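Local coordinates for CysQ, sulfite synthesis pathway protein (Bacteroides thetaiotaomicron VPI-5482, PDB 3B8B) that probably converts adenosine 3',5'-bisphosphate to AMP and phosphate, as a magnesium-dependent phosphatase of the inositol monophosphatase superfamily, at residues A[93-98]-A[277-282]; A[224-229]-A[236-241]; A[228-233]-A[284-289]. All coordinates share one frame; numbering follows the deposited sequence.

Interaction 1: residues A[93-98]-A[277-282]. With SO4 (sulfate ion), chain G.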
loop_
_atom_site.group_PDB
_atom_site.type_symbol
_atom_site.label_atom_id
_atom_site.label_comp_id
_atom_site.label_asym_id
_atom_site.label_seq_id
_atom_site.Cartn_x
_atom_site.Cartn_y
_atom_site.Cartn_z
ATOM N N ALA A 93 -10.999 22.231 0.739
ATOM C CA ALA A 93 -12.292 22.685 0.230
ATOM C C ALA A 93 -12.661 22.019 -1.101
ATOM O O ALA A 93 -13.826 21.710 -1.334
ATOM C CB ALA A 93 -12.300 24.197 0.092
ATOM N N VAL A 94 -11.669 21.799 -1.964
ATOM C CA VAL A 94 -11.879 21.120 -3.246
ATOM C C VAL A 94 -12.313 19.659 -3.030
ATOM O O VAL A 94 -13.344 19.213 -3.544
ATOM C CB VAL A 94 -10.570 21.121 -4.107
ATOM C CG1 VAL A 94 -10.781 20.355 -5.423
ATOM C CG2 VAL A 94 -10.083 22.558 -4.377
ATOM N N ARG A 95 -11.527 18.924 -2.254
ATOM C CA ARG A 95 -11.724 17.471 -2.139
ATOM C C ARG A 95 -12.735 17.037 -1.077
ATOM O O ARG A 95 -13.198 15.905 -1.088
ATOM C CB ARG A 95 -10.383 16.750 -1.954
ATOM C CG ARG A 95 -9.615 17.144 -0.728
ATOM C CD ARG A 95 -8.318 16.390 -0.624
ATOM N NE ARG A 95 -7.567 16.909 0.500
ATOM C CZ ARG A 95 -7.799 16.597 1.768
ATOM N NH1 ARG A 95 -7.056 17.163 2.712
ATOM N NH2 ARG A 95 -8.756 15.736 2.109
ATOM N N ARG A 96 -13.106 17.930 -0.176
ATOM C CA ARG A 96 -14.018 17.565 0.899
ATOM C C ARG A 96 -15.384 17.077 0.377
ATOM O O ARG A 96 -16.079 16.325 1.056
ATOM C CB ARG A 96 -14.162 18.759 1.838
ATOM C CG ARG A 96 -15.157 18.622 2.944
ATOM C CD ARG A 96 -15.382 19.999 3.528
ATOM N NE ARG A 96 -16.007 19.937 4.833
ATOM C CZ ARG A 96 -15.932 20.893 5.750
ATOM N NH1 ARG A 96 -15.255 22.019 5.521
ATOM N NH2 ARG A 96 -16.537 20.716 6.916
ATOM N N GLY A 97 -15.769 17.495 -0.824
ATOM C CA GLY A 97 -17.013 17.022 -1.427
ATOM C C GLY A 97 -16.886 15.796 -2.314
ATOM O O GLY A 97 -17.871 15.389 -2.930
ATOM N N TRP A 98 -15.689 15.225 -2.405
ATOM C CA TRP A 98 -15.479 13.992 -3.169
ATOM C C TRP A 98 -15.827 12.810 -2.294
ATOM O O TRP A 98 -15.009 12.417 -1.433
ATOM C CB TRP A 98 -14.021 13.857 -3.591
ATOM C CG TRP A 98 -13.503 14.917 -4.478
ATOM C CD1 TRP A 98 -14.222 15.889 -5.132
ATOM C CD2 TRP A 98 -12.136 15.109 -4.854
ATOM N NE1 TRP A 98 -13.376 16.678 -5.865
ATOM C CE2 TRP A 98 -12.091 16.216 -5.722
ATOM C CE3 TRP A 98 -10.940 14.455 -4.532
ATOM C CZ2 TRP A 98 -10.895 16.679 -6.286
ATOM C CZ3 TRP A 98 -9.755 14.912 -5.095
ATOM C CH2 TRP A 98 -9.744 16.025 -5.952
ATOM N N GLU A 277 -9.477 16.326 6.744
ATOM C CA GLU A 277 -8.937 17.666 6.585
ATOM C C GLU A 277 -7.418 17.645 6.627
ATOM O O GLU A 277 -6.759 18.268 5.779
ATOM C CB GLU A 277 -9.497 18.629 7.633
ATOM C CG GLU A 277 -8.997 20.034 7.415
ATOM C CD GLU A 277 -9.859 21.064 8.081
ATOM O OE1 GLU A 277 -10.488 20.731 9.126
ATOM O OE2 GLU A 277 -9.895 22.196 7.540
ATOM N N ASP A 278 -6.871 16.890 7.571
ATOM C CA ASP A 278 -5.445 16.686 7.667
ATOM C C ASP A 278 -5.128 15.287 7.152
ATOM O O ASP A 278 -5.611 14.282 7.708
ATOM C CB ASP A 278 -4.969 16.808 9.108
ATOM C CG ASP A 278 -3.451 16.907 9.221
ATOM O OD1 ASP A 278 -2.688 16.302 8.445
ATOM O OD2 ASP A 278 -2.997 17.642 10.129
ATOM N N LEU A 279 -4.302 15.206 6.110
ATOM C CA LEU A 279 -3.953 13.923 5.503
ATOM C C LEU A 279 -2.950 13.044 6.292
ATOM O O LEU A 279 -2.656 11.903 5.915
ATOM C CB LEU A 279 -3.462 14.148 4.065
ATOM C CG LEU A 279 -4.534 14.728 3.130
ATOM C CD1 LEU A 279 -3.885 15.034 1.757
ATOM C CD2 LEU A 279 -5.757 13.783 2.966
ATOM N N LEU A 280 -2.440 13.549 7.422
ATOM C CA LEU A 280 -1.742 12.691 8.365
ATOM C C LEU A 280 -2.710 11.668 8.935
ATOM O O LEU A 280 -3.842 12.021 9.293
ATOM C CB LEU A 280 -1.183 13.501 9.549
ATOM C CG LEU A 280 0.133 14.224 9.301
ATOM C CD1 LEU A 280 0.363 15.367 10.302
ATOM C CD2 LEU A 280 1.270 13.236 9.342
ATOM N N ASN A 281 -2.243 10.429 9.025
ATOM C CA ASN A 281 -2.892 9.392 9.833
ATOM C C ASN A 281 -2.461 9.587 11.281
ATOM O O ASN A 281 -1.278 9.874 11.529
ATOM C CB ASN A 281 -2.441 7.970 9.455
ATOM C CG ASN A 281 -2.826 7.530 8.045
ATOM O OD1 ASN A 281 -1.991 6.912 7.313
ATOM N ND2 ASN A 281 -4.049 7.770 7.667
ATOM N N PRO A 282 -3.346 9.249 12.230
ATOM C CA PRO A 282 -2.870 8.981 13.596
ATOM C C PRO A 282 -2.107 7.664 13.656
ATOM O O PRO A 282 -2.007 6.936 12.644
ATOM C CB PRO A 282 -4.167 8.857 14.403
ATOM C CG PRO A 282 -5.150 8.309 13.432
ATOM C CD PRO A 282 -4.785 8.967 12.083
HETATM S S SO4 G . -11.838 15.465 9.320
HETATM O O1 SO4 G . -10.845 15.095 10.338
HETATM O O2 SO4 G . -12.420 14.263 8.708
HETATM O O3 SO4 G . -11.204 16.251 8.278
HETATM O O4 SO4 G . -12.893 16.269 9.945
#
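Arg95 lays one face of its guanidinium group against the branched end of Leu279, and this is the tight part of the contact. The methyl carbon Leu279 CD2 sits 3.4 Å above the guanidinium plane, displaced toward the rim, and Leu279 CG approaches Arg95 NH1 to 3.5 Å. The arginine and the leucine reach toward one another from their two backbones. Arg95 bridges the gap because CG is held between its backbone N and carbonyl carbon (chi1 61°) and the chain then runs extended from CG to NE. At the guanidinium edge, near its plane, Arg95 NH1 donates to the backbone carbonyl Glu277 O, but the bond is weak: 3.3 Å long and bent to 131° at the hydrogen. The firmer grip on this group comes through NH2, which donates to Asn275 OD1 and to Lys276 O, so neighbouring residues of the same loop hold the flat group in place. Within the inositol monophosphatase fold the contact joins the segment on helix 92-95, from which a type I turn runs from Arg95 to Trp98, to the loop leading into strand 280-288. Leu83 of strand 82-84 touches both Arg95 and Leu279, and Leu279 also packs on Trp247 of helix 246-258; its side chain lies about 8 Å from that of Glu85, a predicted magnesium ligand.

The other side is loose. The CB of Glu277 leaves the backbone away from 93-98, and the carboxylate makes no contact with that segment. A sulfate, probably from the crystallisation liquor, lies by the Glu277 backbone N. Further along, Asp278 OD1 accepts from Leu280 N at 2.9 Å, closing an Asx turn.

Interaction 2: residues A[224-229]-A[236-241]. With SO4 (sulfate ion), chain B.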
loop_
_atom_site.group_PDB
_atom_site.type_symbol
_atom_site.label_atom_id
_atom_site.label_comp_id
_atom_site.label_asym_id
_atom_site.label_seq_id
_atom_site.Cartn_x
_atom_site.Cartn_y
_atom_site.Cartn_z
ATOM N N SER A 224 4.669 -0.269 2.645
ATOM C CA SER A 224 3.377 -0.868 2.924
ATOM C C SER A 224 3.344 -2.384 2.826
ATOM O O SER A 224 2.307 -3.011 3.067
ATOM C CB SER A 224 2.337 -0.253 2.001
ATOM O OG SER A 224 2.775 -0.443 0.668
ATOM N N ILE A 225 4.466 -3.020 2.485
ATOM C CA ILE A 225 4.547 -4.472 2.531
ATOM C C ILE A 225 4.214 -4.915 3.970
ATOM O O ILE A 225 3.699 -6.004 4.188
ATOM C CB ILE A 225 5.944 -4.981 2.107
ATOM C CG1 ILE A 225 6.298 -4.470 0.714
ATOM C CG2 ILE A 225 5.980 -6.497 2.182
ATOM C CD1 ILE A 225 7.723 -4.803 0.260
ATOM N N LYS A 226 4.520 -4.058 4.939
ATOM C CA LYS A 226 4.229 -4.402 6.350
ATOM C C LYS A 226 2.742 -4.642 6.584
ATOM O O LYS A 226 2.364 -5.514 7.365
ATOM C CB LYS A 226 4.769 -3.331 7.285
ATOM C CG LYS A 226 6.311 -3.295 7.278
ATOM C CD LYS A 226 6.938 -2.360 8.291
ATOM C CE LYS A 226 6.799 -0.925 7.893
ATOM N NZ LYS A 226 7.522 -0.583 6.623
ATOM N N ILE A 227 1.897 -3.892 5.881
ATOM C CA ILE A 227 0.450 -4.080 5.987
ATOM C C ILE A 227 0.086 -5.388 5.282
ATOM O O ILE A 227 -0.711 -6.203 5.780
ATOM C CB ILE A 227 -0.328 -2.891 5.371
ATOM C CG1 ILE A 227 0.023 -1.541 6.058
ATOM C CG2 ILE A 227 -1.860 -3.204 5.449
ATOM C CD1 ILE A 227 -0.542 -0.325 5.328
ATOM N N CYS A 228 0.707 -5.609 4.117
ATOM C CA CYS A 228 0.504 -6.824 3.341
ATOM C C CYS A 228 0.867 -8.102 4.086
ATOM O O CYS A 228 0.216 -9.114 3.919
ATOM C CB CYS A 228 1.257 -6.769 2.016
ATOM S SG CYS A 228 0.659 -5.433 0.922
ATOM N N LEU A 229 1.892 -8.033 4.925
ATOM C CA LEU A 229 2.350 -9.207 5.661
ATOM C C LEU A 229 1.247 -9.655 6.621
ATOM O O LEU A 229 1.060 -10.850 6.825
ATOM C CB LEU A 229 3.635 -8.921 6.409
ATOM C CG LEU A 229 4.901 -8.891 5.539
ATOM C CD1 LEU A 229 6.029 -8.240 6.327
ATOM C CD2 LEU A 229 5.244 -10.350 5.170
ATOM N N ASP A 236 1.196 -11.290 12.770
ATOM C CA ASP A 236 -0.003 -11.069 13.555
ATOM C C ASP A 236 -0.345 -9.589 13.707
ATOM O O ASP A 236 -1.518 -9.219 13.780
ATOM C CB ASP A 236 0.150 -11.686 14.922
ATOM C CG ASP A 236 0.262 -13.193 14.845
ATOM O OD1 ASP A 236 -0.777 -13.840 14.652
ATOM O OD2 ASP A 236 1.360 -13.721 14.915
ATOM N N VAL A 237 0.676 -8.753 13.837
ATOM C CA VAL A 237 0.442 -7.339 14.144
ATOM C C VAL A 237 1.498 -6.470 13.495
ATOM O O VAL A 237 2.676 -6.832 13.476
ATOM C CB VAL A 237 0.371 -7.073 15.673
ATOM C CG1 VAL A 237 1.699 -7.368 16.357
ATOM C CG2 VAL A 237 -0.086 -5.638 15.948
ATOM N N TYR A 238 1.054 -5.329 12.976
ATOM C CA TYR A 238 1.921 -4.264 12.497
ATOM C C TYR A 238 1.493 -2.969 13.195
ATOM O O TYR A 238 0.515 -2.346 12.760
ATOM C CB TYR A 238 1.866 -4.137 10.983
ATOM C CG TYR A 238 2.485 -2.874 10.433
ATOM C CD1 TYR A 238 3.622 -2.312 11.028
ATOM C CD2 TYR A 238 1.938 -2.222 9.333
ATOM C CE1 TYR A 238 4.175 -1.133 10.538
ATOM C CE2 TYR A 238 2.474 -1.041 8.841
ATOM C CZ TYR A 238 3.594 -0.487 9.453
ATOM O OH TYR A 238 4.132 0.692 8.958
ATOM N N PRO A 239 2.185 -2.612 14.280
ATOM C CA PRO A 239 1.869 -1.360 14.979
ATOM C C PRO A 239 2.746 -0.262 14.433
ATOM O O PRO A 239 3.960 -0.469 14.239
ATOM C CB PRO A 239 2.201 -1.698 16.428
ATOM C CG PRO A 239 3.399 -2.654 16.305
ATOM C CD PRO A 239 3.236 -3.381 14.997
ATOM N N ARG A 240 2.186 0.900 14.163
ATOM C CA ARG A 240 2.992 2.018 13.675
ATOM C C ARG A 240 2.594 3.263 14.462
ATOM O O ARG A 240 1.597 3.924 14.159
ATOM C CB ARG A 240 2.854 2.220 12.169
ATOM C CG ARG A 240 3.905 3.154 11.599
ATOM C CD ARG A 240 5.225 2.487 11.738
ATOM N NE ARG A 240 6.361 3.274 11.302
ATOM C CZ ARG A 240 6.770 3.345 10.037
ATOM N NH1 ARG A 240 6.094 2.731 9.072
ATOM N NH2 ARG A 240 7.865 4.038 9.732
ATOM N N PHE A 241 3.372 3.551 15.504
ATOM C CA PHE A 241 3.122 4.712 16.376
ATOM C C PHE A 241 4.061 5.835 15.954
ATOM O O PHE A 241 4.998 6.230 16.671
ATOM C CB PHE A 241 3.284 4.327 17.843
ATOM C CG PHE A 241 2.294 3.285 18.330
ATOM C CD1 PHE A 241 1.349 2.690 17.480
ATOM C CD2 PHE A 241 2.317 2.892 19.643
ATOM C CE1 PHE A 241 0.465 1.714 17.978
ATOM C CE2 PHE A 241 1.429 1.956 20.138
ATOM C CZ PHE A 241 0.524 1.360 19.309
HETATM S S SO4 B . 8.316 2.847 6.060
HETATM O O1 SO4 B . 6.932 2.408 6.266
HETATM O O2 SO4 B . 8.424 3.345 4.683
HETATM O O3 SO4 B . 8.584 3.989 6.963
HETATM O O4 SO4 B . 9.295 1.855 6.349
#
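Lys226 lies across one face of the Tyr238 ring, a CH-pi contact defined by Lys226 CB standing 3.6 Å from the ring centroid and only 10° off the normal. Bends in the outer half of the lysine chain curl it over the ring, taking Lys226 CE to 3.3 Å from Tyr238 OH. Apolar packing meets the same ring at its edge, where Ile227 CG1 lies in plane, 3.7 Å from Tyr238 CE2. Helix 225-229 thus rests on strand 238-240 at 144°, a helix layer packed on a strand layer, as in the alternating layers of the inositol monophosphatase fold; Phe284 of neighbouring strand 280-288 meets Tyr238 edge-to-face.

The polar contacts gather at the hydroxyl end, around a sulfate probably from the crystallisation liquor. Lys226 lies about 7 Å from the side chain of Asp108, a predicted magnesium ligand, which probably puts the sulfate close to the active site. Arg240 NH1 donates to Tyr238 OH at 2.8 Å, with the oxygen near the guanidinium plane. Arg240 grips the anion through NH1 to O1 (165°) and NH2 to O3. Lys226 NZ donates to sulfate O4 and O1, besides bonding Ser223 O and Ser221 O, and Ser194 OG binds the same anion.

Interaction 3: residues A[228-233]-A[284-289]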
loop_
_atom_site.group_PDB
_atom_site.type_symbol
_atom_site.label_atom_id
_atom_site.label_comp_id
_atom_site.label_asym_id
_atom_site.label_seq_id
_atom_site.Cartn_x
_atom_site.Cartn_y
_atom_site.Cartn_z
ATOM N N CYS A 228 0.707 -5.609 4.117
ATOM C CA CYS A 228 0.504 -6.824 3.341
ATOM C C CYS A 228 0.867 -8.102 4.086
ATOM O O CYS A 228 0.216 -9.114 3.919
ATOM C CB CYS A 228 1.257 -6.769 2.016
ATOM S SG CYS A 228 0.659 -5.433 0.922
ATOM N N LEU A 229 1.892 -8.033 4.925
ATOM C CA LEU A 229 2.350 -9.207 5.661
ATOM C C LEU A 229 1.247 -9.655 6.621
ATOM O O LEU A 229 1.060 -10.850 6.825
ATOM C CB LEU A 229 3.635 -8.921 6.409
ATOM C CG LEU A 229 4.901 -8.891 5.539
ATOM C CD1 LEU A 229 6.029 -8.240 6.327
ATOM C CD2 LEU A 229 5.244 -10.350 5.170
ATOM N N VAL A 230 0.541 -8.694 7.216
ATOM C CA VAL A 230 -0.602 -9.062 8.073
ATOM C C VAL A 230 -1.754 -9.644 7.242
ATOM O O VAL A 230 -2.334 -10.657 7.608
ATOM C CB VAL A 230 -1.048 -7.912 8.974
ATOM C CG1 VAL A 230 -2.180 -8.367 9.905
ATOM C CG2 VAL A 230 0.149 -7.382 9.798
ATOM N N ALA A 231 -2.055 -9.017 6.105
ATOM C CA ALA A 231 -3.092 -9.515 5.219
ATOM C C ALA A 231 -2.765 -10.937 4.721
ATOM O O ALA A 231 -3.665 -11.747 4.506
ATOM C CB ALA A 231 -3.269 -8.536 4.034
ATOM N N GLU A 232 -1.475 -11.230 4.530
ATOM C CA GLU A 232 -1.026 -12.523 4.029
ATOM C C GLU A 232 -1.087 -13.619 5.085
ATOM O O GLU A 232 -1.114 -14.790 4.749
ATOM C CB GLU A 232 0.418 -12.403 3.503
ATOM C CG GLU A 232 0.824 -13.553 2.642
ATOM C CD GLU A 232 2.130 -13.310 1.872
ATOM O OE1 GLU A 232 2.445 -12.148 1.540
ATOM O OE2 GLU A 232 2.838 -14.340 1.692
ATOM N N GLY A 233 -1.160 -13.224 6.347
ATOM C CA GLY A 233 -1.080 -14.146 7.473
ATOM C C GLY A 233 0.347 -14.411 7.917
ATOM O O GLY A 233 0.563 -15.313 8.735
ATOM N N PHE A 284 -1.519 3.853 14.086
ATOM C CA PHE A 284 -2.385 2.729 13.698
ATOM C C PHE A 284 -1.793 1.380 14.081
ATOM O O PHE A 284 -0.600 1.277 14.384
ATOM C CB PHE A 284 -2.733 2.788 12.200
ATOM C CG PHE A 284 -1.574 2.565 11.276
ATOM C CD1 PHE A 284 -1.169 1.278 10.960
ATOM C CD2 PHE A 284 -0.882 3.633 10.697
ATOM C CE1 PHE A 284 -0.131 1.050 10.117
ATOM C CE2 PHE A 284 0.174 3.398 9.839
ATOM C CZ PHE A 284 0.542 2.102 9.537
ATOM N N ILE A 285 -2.660 0.373 14.044
ATOM C CA ILE A 285 -2.315 -1.022 14.314
ATOM C C ILE A 285 -3.070 -1.906 13.327
ATOM O O ILE A 285 -4.314 -1.862 13.270
ATOM C CB ILE A 285 -2.748 -1.468 15.712
ATOM C CG1 ILE A 285 -2.081 -0.627 16.799
ATOM C CG2 ILE A 285 -2.410 -2.938 15.955
ATOM C CD1 ILE A 285 -2.720 -0.830 18.115
ATOM N N VAL A 286 -2.333 -2.720 12.580
ATOM C CA VAL A 286 -2.918 -3.674 11.659
ATOM C C VAL A 286 -2.930 -5.032 12.346
ATOM O O VAL A 286 -1.879 -5.509 12.809
ATOM C CB VAL A 286 -2.104 -3.777 10.357
ATOM C CG1 VAL A 286 -2.904 -4.587 9.290
ATOM C CG2 VAL A 286 -1.699 -2.395 9.812
ATOM N N GLU A 287 -4.103 -5.653 12.413
ATOM C CA GLU A 287 -4.249 -6.952 13.087
ATOM C C GLU A 287 -5.531 -7.604 12.571
ATOM O O GLU A 287 -6.295 -6.998 11.820
ATOM C CB GLU A 287 -4.270 -6.760 14.620
ATOM C CG GLU A 287 -5.435 -5.916 15.110
ATOM C CD GLU A 287 -5.410 -5.591 16.627
ATOM O OE1 GLU A 287 -4.724 -4.640 17.045
ATOM O OE2 GLU A 287 -6.134 -6.257 17.363
ATOM N N ALA A 288 -5.793 -8.838 12.996
ATOM C CA ALA A 288 -7.046 -9.501 12.670
ATOM C C ALA A 288 -8.248 -8.679 13.116
ATOM O O ALA A 288 -8.193 -8.034 14.163
ATOM C CB ALA A 288 -7.074 -10.897 13.331
ATOM N N LYS A 289 -9.319 -8.685 12.338
ATOM C CA LYS A 289 -10.518 -7.939 12.718
ATOM C C LYS A 289 -10.967 -8.412 14.090
ATOM O O LYS A 289 -11.040 -9.608 14.345
ATOM C CB LYS A 289 -11.633 -8.131 11.695
ATOM C CG LYS A 289 -12.851 -7.246 11.912
ATOM C CD LYS A 289 -13.927 -7.478 10.831
ATOM C CE LYS A 289 -15.200 -6.683 11.122
ATOM N NZ LYS A 289 -14.925 -5.225 10.921
#
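Val230 and Val286 meet through their branched ends, an apolar contact between helix 228-232 and strand 284-288. Val286 CG1 does the touching from the strand: it lies 3.8 Å from Val230 CB and 3.9 Å from Val230 CG1, so one methyl rests against the branch point of the opposing valine. That methyl is placed by a chi1 of -169°, which turns CG1 away from the backbone N of Val286. Besides this pair, Val230 CG1 reaches the strand backbone, 4.1 Å from Glu287 CA, while Val230 CG2 comes equally near Val286 O. The CB of Glu287 leaves the strand away from the helix, and its carboxylate forms a salt bridge with Arg290.

No backbone hydrogen bond crosses between the segments. Glu232 N donates to Cys228 O at 2.8 Å, and Gly233, with a positive phi of 87°, closes the helix in a Schellman motif. On the strand side, Val286 is bonded to Tyr238 and Glu287 to Glu262, which hold it in its sheet between strands 238-240 and 261-265. Between these two segments the contact is therefore purely van der Waals and specifies shape rather than polar pairing; Val230 also packs on Tyr238.

How the interactions relate
Interactions 2 and 3 form one neighbourhood, their centres about 6 Å apart, whereas the centre of interaction 1 lies about 23 Å from that of interaction 2 and 25 Å from that of interaction 3. Helix 225-232 serves both interactions 2 and 3 and packs on adjacent strands 238-240 and 280-288, paired through bonds such as Tyr238 O to Val286 N at 2.9 Å. Strand 280-288 also links interaction 1 to interaction 3. Along the chain the order is 93-98, 224-233, 236-241, 277-282, 284-289: interaction 2 falls within the span of interaction 1, while interactions 1 and 3 alternate, so that 93-98 meets the loop entering strand 280-288, while 224-233 packs on the strand itself and its neighbour.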